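Local coordinates for protein benzoylformate Decarboxylase (Polynucleobacter necessarius, PDB 4K9Q) that probably decarboxylates benzoylformate with the help of thiamine diphosphate and a magnesium ion, as a member of the thiamine diphosphate-dependent enzyme family, at residues Pro335-Glu343 with Leu379-Asn387; Leu404-Glu415 with Thr441-Tyr451. All blocks are in the same frame, centred on the assembly; numbering follows the deposited sequence.

Contact 1 of 2, residues Pro335-Glu343 with Leu379-Asn387; sequences PQRSPMTKE and LMQDVFRIN
The loop 335-343 is fastened to the C-terminal end of helix 377-383 through two stacked arginines and the carbonyls and carboxylate they bind. The guanidinium of Arg-337 lies flat over that of Arg-385, planes 5° apart and centres 3.5 Å apart, the two side chains arriving from opposite directions. Arginine suits both places because its flat cation can stack by a face while its rim gives hydrogen bonds. Arg-385, extended from CG to NE, sends both NH1 and NH2 to Ser-338 O, NH2 at 2.9 Å. Side-on, Arg-385 also holds Asp-382: NE bonds the carbonyl O, and NH2 makes a salt bridge to OD1 (2.9 Å), meeting it from above the carboxylate plane. This negative charge probably eases the repulsion between the two cations. Arg-337 NH2 reaches Gln-381 O at 3.1 Å, and a water links it to Asp-382 OD1; its NH1 bonds Glu-241 O. Asp-382 swings its carboxylate to the linker (chi1 -170°, CG opposite the backbone N), and the syn lone pair of OD2 takes Thr-341 N at 3.1 Å. Met-340 lays its flexible thioether against Val-383, SD 4.1 Å from CG1. His-353 of helix 352-361 also bonds Asp-382 OD2 and packs on Val-383, while strand 246-249 flanks Arg-337 and Gln-381.

Contact 2 of 2, residues Leu404-Glu415 with Thr441-Tyr451; sequences LPAAVGLALGEE and TGVQQKTHVIY
Thr-441 and Gly-442, on helix 438-445, meet Val-408 where the two helix segments run 24° from parallel, their axes 10.0 Å apart. Val-408 divides its branches: CG1 touches Thr-441 CG2 at 3.9 Å, and CG2 lies over Gly-442 CA at 3.8 Å, where a beta carbon would be crowded. Gln-445 offers CB to Leu-412 CD2, and Lys-446, with positive phi, ends the helix in a Schellman motif. Thr-447 then packs tightly, its CB 3.5 Å from Ala-411 CB, a closeness that suits alanine's small side chain; Thr-447 CG2 meets Leu-412 CD2 at 3.6 Å. At His-448 the backbone N gives its proton to a water that bridges to Glu-415 OE2. Val-449, CG1 anti to the backbone N (chi1 177°), leaves CG2 to press on Ala-411 CB and turns CG1 to Ala-407. Tyr-451 ends the walk: its side chain crosses that of Leu-404 at about a right angle, CE2 3.6 Å from CG, and OH donates to Leu-404 O at 2.7 Å from above the carbonyl plane. A phenylalanine here would probably leave that buried carbonyl without its hydroxyl donor. Helix 403-417 thus covers strand 449-455, which lies between strands 423-428 and 517-523 in the parallel sheet, while helix 47-61 touches Pro-405 and Thr-441.

In the fold
Both contacts involve the C-terminal thiamine diphosphate-binding domain, but at different depths. Contact 2 is core: a helix packs against a central strand of the parallel sheet and the helix leading into it, largely through small and branched apolar side chains, with one tyrosine bond reaching a helix carbonyl. Contact 1 lies at the surface, where the loop between helices 315-323 and 352-361 meets the end of a short helix; there charges, backbone carbonyls and bridging waters take part. The two share no helix or strand, and their nearest atoms are about 10 Å apart. The side chain of Leu-404 lies about 10 Å from a bound thiamine diphosphate and that of Gln-381 about 13 Å from one.

Contact 1 of 2, residues Pro335-Glu343 with Leu379-Asn387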
loop_
_atom_site.group_PDB
_atom_site.type_symbol
_atom_site.label_atom_id
_atom_site.label_comp_id
_atom_site.label_asym_id
_atom_site.label_seq_id
_atom_site.Cartn_x
_atom_site.Cartn_y
_atom_site.Cartn_z
ATOM N N PRO A 335 4.589 -42.882 -26.118
ATOM C CA PRO A 335 4.745 -43.994 -25.170
ATOM C C PRO A 335 3.649 -44.058 -24.103
ATOM O O PRO A 335 3.007 -43.057 -23.800
ATOM C CB PRO A 335 6.114 -43.729 -24.539
ATOM C CG PRO A 335 6.363 -42.284 -24.725
ATOM C CD PRO A 335 5.675 -41.894 -26.011
ATOM N N GLN A 336 3.439 -45.255 -23.561
ATOM C CA GLN A 336 2.501 -45.477 -22.469
ATOM C C GLN A 336 3.279 -45.474 -21.161
ATOM O O GLN A 336 4.308 -46.141 -21.054
ATOM C CB GLN A 336 1.827 -46.836 -22.643
ATOM C CG GLN A 336 0.366 -46.779 -23.036
ATOM C CD GLN A 336 -0.542 -47.040 -21.857
ATOM O OE1 GLN A 336 -0.097 -47.046 -20.706
ATOM N NE2 GLN A 336 -1.822 -47.267 -22.132
ATOM N N ARG A 337 2.795 -44.742 -20.160
ATOM C CA ARG A 337 3.501 -44.701 -18.877
ATOM C C ARG A 337 3.549 -46.090 -18.246
ATOM O O ARG A 337 2.647 -46.915 -18.456
ATOM C CB ARG A 337 2.888 -43.664 -17.908
ATOM C CG ARG A 337 1.625 -44.088 -17.200
ATOM C CD ARG A 337 1.040 -42.957 -16.313
ATOM N NE ARG A 337 1.750 -42.748 -15.039
ATOM C CZ ARG A 337 1.198 -42.160 -13.975
ATOM N NH1 ARG A 337 -0.052 -41.726 -14.047
ATOM N NH2 ARG A 337 1.885 -41.996 -12.845
ATOM N N SER A 338 4.607 -46.336 -17.478
ATOM C CA SER A 338 4.800 -47.606 -16.792
ATOM C C SER A 338 3.662 -47.855 -15.828
ATOM O O SER A 338 3.137 -46.911 -15.231
ATOM C CB SER A 338 6.101 -47.586 -15.990
ATOM O OG SER A 338 7.211 -47.254 -16.799
ATOM N N PRO A 339 3.275 -49.128 -15.657
ATOM C CA PRO A 339 2.307 -49.452 -14.609
ATOM C C PRO A 339 2.848 -49.105 -13.227
ATOM O O PRO A 339 4.068 -49.000 -13.031
ATOM C CB PRO A 339 2.147 -50.972 -14.718
ATOM C CG PRO A 339 2.646 -51.329 -16.057
ATOM C CD PRO A 339 3.682 -50.308 -16.433
ATOM N N MET A 340 1.930 -48.948 -12.279
ATOM C CA MET A 340 2.281 -48.722 -10.891
ATOM C C MET A 340 3.252 -49.802 -10.444
ATOM O O MET A 340 3.046 -50.988 -10.733
ATOM C CB MET A 340 1.021 -48.759 -10.028
ATOM C CG MET A 340 1.277 -48.510 -8.549
ATOM S SD MET A 340 -0.138 -48.975 -7.554
ATOM C CE MET A 340 -0.062 -50.764 -7.642
ATOM N N THR A 341 4.320 -49.388 -9.769
ATOM C CA THR A 341 5.256 -50.337 -9.165
ATOM C C THR A 341 4.671 -50.937 -7.891
ATOM O O THR A 341 3.677 -50.435 -7.363
ATOM C CB THR A 341 6.607 -49.672 -8.832
ATOM O OG1 THR A 341 6.412 -48.646 -7.850
ATOM C CG2 THR A 341 7.241 -49.078 -10.087
ATOM N N LYS A 342 5.280 -52.023 -7.413
ATOM C CA LYS A 342 4.807 -52.722 -6.223
ATOM C C LYS A 342 5.905 -52.703 -5.163
ATOM O O LYS A 342 6.968 -53.304 -5.342
ATOM C CB LYS A 342 4.419 -54.169 -6.566
ATOM C CG LYS A 342 3.281 -54.306 -7.583
ATOM C CD LYS A 342 1.923 -54.107 -6.939
ATOM C CE LYS A 342 0.798 -54.260 -7.961
ATOM N NZ LYS A 342 -0.555 -54.183 -7.332
ATOM N N GLU A 343 5.651 -51.992 -4.069
ATOM C CA GLU A 343 6.634 -51.830 -3.005
ATOM C C GLU A 343 6.739 -53.118 -2.184
ATOM O O GLU A 343 5.812 -53.925 -2.157
ATOM C CB GLU A 343 6.229 -50.643 -2.112
ATOM C CG GLU A 343 7.160 -50.331 -0.943
ATOM C CD GLU A 343 8.574 -49.982 -1.379
ATOM O OE1 GLU A 343 9.404 -50.911 -1.513
ATOM O OE2 GLU A 343 8.864 -48.776 -1.570
ATOM N N LEU A 379 5.229 -40.725 -4.965
ATOM C CA LEU A 379 4.668 -42.041 -4.701
ATOM C C LEU A 379 3.153 -42.017 -4.898
ATOM O O LEU A 379 2.573 -42.934 -5.474
ATOM C CB LEU A 379 5.025 -42.506 -3.284
ATOM C CG LEU A 379 6.499 -42.338 -2.914
ATOM C CD1 LEU A 379 6.766 -42.860 -1.509
ATOM C CD2 LEU A 379 7.388 -43.036 -3.928
ATOM N N MET A 380 2.510 -40.956 -4.417
ATOM C CA MET A 380 1.077 -40.802 -4.587
ATOM C C MET A 380 0.713 -40.746 -6.067
ATOM O O MET A 380 -0.266 -41.346 -6.501
ATOM C CB MET A 380 0.594 -39.531 -3.882
ATOM C CG MET A 380 -0.887 -39.281 -4.058
ATOM S SD MET A 380 -1.382 -37.604 -3.589
ATOM C CE MET A 380 -0.547 -36.645 -4.853
ATOM N N GLN A 381 1.508 -40.017 -6.843
ATOM C CA GLN A 381 1.281 -39.903 -8.274
ATOM C C GLN A 381 1.415 -41.257 -8.982
ATOM O O GLN A 381 0.749 -41.502 -9.981
ATOM C CB GLN A 381 2.220 -38.857 -8.865
ATOM C CG GLN A 381 1.847 -37.456 -8.398
ATOM C CD GLN A 381 2.887 -36.410 -8.734
ATOM O OE1 GLN A 381 4.041 -36.725 -9.011
ATOM N NE2 GLN A 381 2.478 -35.147 -8.698
ATOM N N ASP A 382 2.247 -42.145 -8.449
ATOM C CA ASP A 382 2.386 -43.473 -9.049
ATOM C C ASP A 382 1.177 -44.347 -8.742
ATOM O O ASP A 382 0.744 -45.149 -9.572
ATOM C CB ASP A 382 3.642 -44.181 -8.543
ATOM C CG ASP A 382 3.948 -45.448 -9.331
ATOM O OD1 ASP A 382 3.963 -45.373 -10.576
ATOM O OD2 ASP A 382 4.165 -46.512 -8.709
ATOM N N VAL A 383 0.637 -44.189 -7.537
ATOM C CA VAL A 383 -0.355 -45.118 -7.020
ATOM C C VAL A 383 -1.770 -44.664 -7.325
ATOM O O VAL A 383 -2.573 -45.420 -7.866
ATOM C CB VAL A 383 -0.193 -45.309 -5.492
ATOM C CG1 VAL A 383 -1.338 -46.139 -4.921
ATOM C CG2 VAL A 383 1.165 -45.955 -5.165
ATOM N N PHE A 384 -2.071 -43.423 -6.959
ATOM C CA PHE A 384 -3.404 -42.874 -7.167
ATOM C C PHE A 384 -3.458 -42.157 -8.508
ATOM O O PHE A 384 -3.228 -40.952 -8.595
ATOM C CB PHE A 384 -3.796 -41.919 -6.025
ATOM C CG PHE A 384 -4.252 -42.618 -4.769
ATOM C CD1 PHE A 384 -5.589 -42.971 -4.600
ATOM C CD2 PHE A 384 -3.347 -42.934 -3.758
ATOM C CE1 PHE A 384 -6.020 -43.616 -3.445
ATOM C CE2 PHE A 384 -3.773 -43.573 -2.601
ATOM C CZ PHE A 384 -5.109 -43.922 -2.444
ATOM N N ARG A 385 -3.753 -42.901 -9.565
ATOM C CA ARG A 385 -3.851 -42.299 -10.887
ATOM C C ARG A 385 -5.281 -41.816 -11.105
ATOM O O ARG A 385 -6.175 -42.600 -11.405
ATOM C CB ARG A 385 -3.395 -43.300 -11.951
ATOM C CG ARG A 385 -1.996 -43.803 -11.644
ATOM C CD ARG A 385 -1.425 -44.750 -12.682
ATOM N NE ARG A 385 -0.038 -45.066 -12.348
ATOM C CZ ARG A 385 0.844 -45.584 -13.197
ATOM N NH1 ARG A 385 0.481 -45.858 -14.444
ATOM N NH2 ARG A 385 2.095 -45.821 -12.804
ATOM N N ILE A 386 -5.478 -40.516 -10.923
ATOM C CA ILE A 386 -6.801 -39.897 -10.912
ATOM C C ILE A 386 -7.387 -39.874 -12.315
ATOM O O ILE A 386 -6.781 -39.312 -13.228
ATOM C CB ILE A 386 -6.691 -38.445 -10.391
ATOM C CG1 ILE A 386 -5.967 -38.429 -9.034
ATOM C CG2 ILE A 386 -8.066 -37.775 -10.320
ATOM C CD1 ILE A 386 -6.677 -39.199 -7.942
ATOM N N ASN A 387 -8.567 -40.469 -12.488
ATOM C CA ASN A 387 -9.155 -40.571 -13.826
ATOM C C ASN A 387 -10.566 -40.002 -13.949
ATOM O O ASN A 387 -11.282 -40.288 -14.911
ATOM C CB ASN A 387 -9.092 -42.015 -14.348
ATOM C CG ASN A 387 -9.895 -42.987 -13.509
ATOM O OD1 ASN A 387 -10.685 -42.596 -12.646
ATOM N ND2 ASN A 387 -9.703 -44.274 -13.771
HETATM O O HOH W 1 -0.824 -40.211 -11.680
HETATM O O HOH W 2 4.455 -42.992 -11.840
HETATM O O HOH W 3 5.369 -46.703 -12.510
#

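Contact 2 of 2, residues Leu404-Glu415 with Thr441-Tyr451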
loop_
_atom_site.group_PDB
_atom_site.type_symbol
_atom_site.label_atom_id
_atom_site.label_comp_id
_atom_site.label_asym_id
_atom_site.label_seq_id
_atom_site.Cartn_x
_atom_site.Cartn_y
_atom_site.Cartn_z
ATOM N N LEU A 404 -5.863 -29.755 5.447
ATOM C CA LEU A 404 -6.637 -30.372 6.510
ATOM C C LEU A 404 -8.029 -29.729 6.640
ATOM O O LEU A 404 -9.037 -30.422 6.539
ATOM C CB LEU A 404 -5.863 -30.383 7.832
ATOM C CG LEU A 404 -6.524 -31.157 8.977
ATOM C CD1 LEU A 404 -5.484 -31.499 10.025
ATOM C CD2 LEU A 404 -7.677 -30.363 9.589
ATOM N N PRO A 405 -8.089 -28.404 6.841
ATOM C CA PRO A 405 -9.419 -27.780 6.836
ATOM C C PRO A 405 -10.101 -27.770 5.455
ATOM O O PRO A 405 -11.332 -27.883 5.384
ATOM C CB PRO A 405 -9.159 -26.362 7.369
ATOM C CG PRO A 405 -7.681 -26.130 7.172
ATOM C CD PRO A 405 -7.027 -27.478 7.283
ATOM N N ALA A 406 -9.344 -27.672 4.368
ATOM C CA ALA A 406 -9.999 -27.658 3.056
ATOM C C ALA A 406 -10.770 -28.960 2.811
ATOM O O ALA A 406 -11.845 -28.950 2.191
ATOM C CB ALA A 406 -8.998 -27.396 1.930
ATOM N N ALA A 407 -10.231 -30.068 3.320
ATOM C CA ALA A 407 -10.896 -31.365 3.233
ATOM C C ALA A 407 -12.285 -31.315 3.855
ATOM O O ALA A 407 -13.234 -31.888 3.314
ATOM C CB ALA A 407 -10.061 -32.443 3.910
ATOM N N VAL A 408 -12.396 -30.641 4.998
ATOM C CA VAL A 408 -13.694 -30.476 5.647
ATOM C C VAL A 408 -14.637 -29.698 4.736
ATOM O O VAL A 408 -15.814 -30.027 4.626
ATOM C CB VAL A 408 -13.581 -29.782 7.028
ATOM C CG1 VAL A 408 -14.964 -29.460 7.581
ATOM C CG2 VAL A 408 -12.799 -30.657 8.013
ATOM N N GLY A 409 -14.122 -28.659 4.086
ATOM C CA GLY A 409 -14.945 -27.873 3.186
ATOM C C GLY A 409 -15.403 -28.684 1.980
ATOM O O GLY A 409 -16.552 -28.569 1.543
ATOM N N LEU A 410 -14.500 -29.498 1.433
ATOM C CA LEU A 410 -14.829 -30.373 0.308
ATOM C C LEU A 410 -15.910 -31.371 0.733
ATOM O O LEU A 410 -16.853 -31.633 -0.017
ATOM C CB LEU A 410 -13.575 -31.107 -0.214
ATOM C CG LEU A 410 -12.592 -30.189 -0.969
ATOM C CD1 LEU A 410 -11.191 -30.802 -1.082
ATOM C CD2 LEU A 410 -13.155 -29.817 -2.349
ATOM N N ALA A 411 -15.790 -31.887 1.949
ATOM C CA ALA A 411 -16.797 -32.785 2.511
ATOM C C ALA A 411 -18.167 -32.119 2.667
ATOM O O ALA A 411 -19.199 -32.729 2.361
ATOM C CB ALA A 411 -16.317 -33.364 3.850
ATOM N N LEU A 412 -18.189 -30.883 3.153
ATOM C CA LEU A 412 -19.433 -30.122 3.230
ATOM C C LEU A 412 -20.050 -29.997 1.837
ATOM O O LEU A 412 -21.266 -30.083 1.678
ATOM C CB LEU A 412 -19.190 -28.732 3.840
ATOM C CG LEU A 412 -18.861 -28.694 5.341
ATOM C CD1 LEU A 412 -18.524 -27.276 5.760
ATOM C CD2 LEU A 412 -20.022 -29.239 6.191
ATOM N N GLY A 413 -19.196 -29.822 0.833
ATOM C CA GLY A 413 -19.630 -29.750 -0.555
ATOM C C GLY A 413 -20.282 -31.036 -1.043
ATOM O O GLY A 413 -21.256 -30.995 -1.798
ATOM N N GLU A 414 -19.726 -32.173 -0.645
ATOM C CA GLU A 414 -20.305 -33.474 -0.991
ATOM C C GLU A 414 -21.709 -33.610 -0.422
ATOM O O GLU A 414 -22.564 -34.254 -1.017
ATOM C CB GLU A 414 -19.421 -34.616 -0.486
ATOM C CG GLU A 414 -18.113 -34.745 -1.257
ATOM C CD GLU A 414 -18.365 -34.949 -2.746
ATOM O OE1 GLU A 414 -18.905 -36.015 -3.112
ATOM O OE2 GLU A 414 -18.046 -34.038 -3.547
ATOM N N GLU A 415 -21.947 -33.025 0.746
ATOM C CA GLU A 415 -23.279 -33.108 1.335
ATOM C C GLU A 415 -24.243 -32.136 0.663
ATOM O O GLU A 415 -25.416 -32.456 0.462
ATOM C CB GLU A 415 -23.233 -32.921 2.852
ATOM C CG GLU A 415 -22.392 -34.005 3.528
ATOM C CD GLU A 415 -22.465 -33.983 5.040
ATOM O OE1 GLU A 415 -23.588 -33.964 5.586
ATOM O OE2 GLU A 415 -21.393 -33.994 5.684
ATOM N N THR A 441 -14.155 -28.964 13.340
ATOM C CA THR A 441 -15.271 -28.627 12.461
ATOM C C THR A 441 -15.766 -29.877 11.745
ATOM O O THR A 441 -16.971 -30.078 11.600
ATOM C CB THR A 441 -14.871 -27.545 11.443
ATOM O OG1 THR A 441 -14.469 -26.368 12.155
ATOM C CG2 THR A 441 -16.059 -27.198 10.546
ATOM N N GLY A 442 -14.836 -30.713 11.302
ATOM C CA GLY A 442 -15.190 -31.992 10.705
ATOM C C GLY A 442 -16.068 -32.811 11.645
ATOM O O GLY A 442 -17.100 -33.336 11.252
ATOM N N VAL A 443 -15.645 -32.934 12.893
ATOM C CA VAL A 443 -16.397 -33.717 13.869
ATOM C C VAL A 443 -17.776 -33.103 14.144
ATOM O O VAL A 443 -18.798 -33.797 14.104
ATOM C CB VAL A 443 -15.601 -33.889 15.173
ATOM C CG1 VAL A 443 -16.439 -34.601 16.208
ATOM C CG2 VAL A 443 -14.329 -34.692 14.891
ATOM N N GLN A 444 -17.804 -31.801 14.403
ATOM C CA GLN A 444 -19.045 -31.127 14.763
ATOM C C GLN A 444 -20.060 -31.116 13.624
ATOM O O GLN A 444 -21.267 -31.198 13.866
ATOM C CB GLN A 444 -18.768 -29.699 15.254
ATOM C CG GLN A 444 -18.062 -29.643 16.593
ATOM C CD GLN A 444 -18.898 -30.232 17.704
ATOM O OE1 GLN A 444 -20.096 -29.964 17.804
ATOM N NE2 GLN A 444 -18.278 -31.050 18.536
ATOM N N GLN A 445 -19.572 -31.016 12.386
ATOM C CA GLN A 445 -20.442 -31.024 11.212
ATOM C C GLN A 445 -20.737 -32.445 10.722
ATOM O O GLN A 445 -21.536 -32.636 9.805
ATOM C CB GLN A 445 -19.832 -30.197 10.071
ATOM C CG GLN A 445 -19.614 -28.726 10.403
ATOM C CD GLN A 445 -20.918 -27.965 10.630
ATOM O OE1 GLN A 445 -21.902 -28.164 9.917
ATOM N NE2 GLN A 445 -20.924 -27.093 11.629
ATOM N N LYS A 446 -20.089 -33.427 11.344
ATOM C CA LYS A 446 -20.212 -34.837 10.958
ATOM C C LYS A 446 -19.846 -35.084 9.492
ATOM O O LYS A 446 -20.464 -35.905 8.816
ATOM C CB LYS A 446 -21.619 -35.363 11.281
ATOM C CG LYS A 446 -21.968 -35.246 12.755
ATOM C CD LYS A 446 -23.363 -35.772 13.054
ATOM C CE LYS A 446 -23.630 -35.738 14.547
ATOM N NZ LYS A 446 -23.453 -34.365 15.108
ATOM N N THR A 447 -18.820 -34.390 9.012
ATOM C CA THR A 447 -18.320 -34.626 7.656
ATOM C C THR A 447 -17.595 -35.963 7.564
ATOM O O THR A 447 -16.910 -36.392 8.512
ATOM C CB THR A 447 -17.351 -33.505 7.177
ATOM O OG1 THR A 447 -16.280 -33.361 8.119
ATOM C CG2 THR A 447 -18.086 -32.175 7.051
ATOM N N HIS A 448 -17.743 -36.629 6.424
ATOM C CA HIS A 448 -17.060 -37.898 6.217
ATOM C C HIS A 448 -15.676 -37.616 5.644
ATOM O O HIS A 448 -15.505 -37.451 4.433
ATOM C CB HIS A 448 -17.861 -38.803 5.286
ATOM C CG HIS A 448 -17.421 -40.234 5.320
ATOM N ND1 HIS A 448 -18.038 -41.220 4.582
ATOM C CD2 HIS A 448 -16.423 -40.842 6.005
ATOM C CE1 HIS A 448 -17.438 -42.374 4.808
ATOM N NE2 HIS A 448 -16.457 -42.174 5.673
ATOM N N VAL A 449 -14.699 -37.532 6.544
ATOM C CA VAL A 449 -13.334 -37.173 6.190
ATOM C C VAL A 449 -12.408 -38.129 6.902
ATOM O O VAL A 449 -12.545 -38.354 8.103
ATOM C CB VAL A 449 -12.996 -35.722 6.633
ATOM C CG1 VAL A 449 -11.527 -35.393 6.324
ATOM C CG2 VAL A 449 -13.927 -34.711 5.963
ATOM N N ILE A 450 -11.459 -38.682 6.163
ATOM C CA ILE A 450 -10.548 -39.673 6.705
ATOM C C ILE A 450 -9.132 -39.157 6.557
ATOM O O ILE A 450 -8.606 -39.059 5.436
ATOM C CB ILE A 450 -10.678 -41.011 5.951
ATOM C CG1 ILE A 450 -12.118 -41.526 6.032
ATOM C CG2 ILE A 450 -9.706 -42.051 6.516
ATOM C CD1 ILE A 450 -12.386 -42.699 5.127
ATOM N N TYR A 451 -8.518 -38.797 7.680
ATOM C CA TYR A 451 -7.149 -38.310 7.660
ATOM C C TYR A 451 -6.203 -39.470 7.860
ATOM O O TYR A 451 -6.253 -40.141 8.886
ATOM C CB TYR A 451 -6.924 -37.288 8.771
ATOM C CG TYR A 451 -7.715 -36.024 8.599
ATOM C CD1 TYR A 451 -8.790 -35.730 9.433
ATOM C CD2 TYR A 451 -7.381 -35.114 7.600
ATOM C CE1 TYR A 451 -9.514 -34.559 9.282
ATOM C CE2 TYR A 451 -8.107 -33.941 7.433
ATOM C CZ TYR A 451 -9.168 -33.671 8.278
ATOM O OH TYR A 451 -9.882 -32.505 8.123
HETATM O O HOH W 4 -19.408 -35.772 4.300
#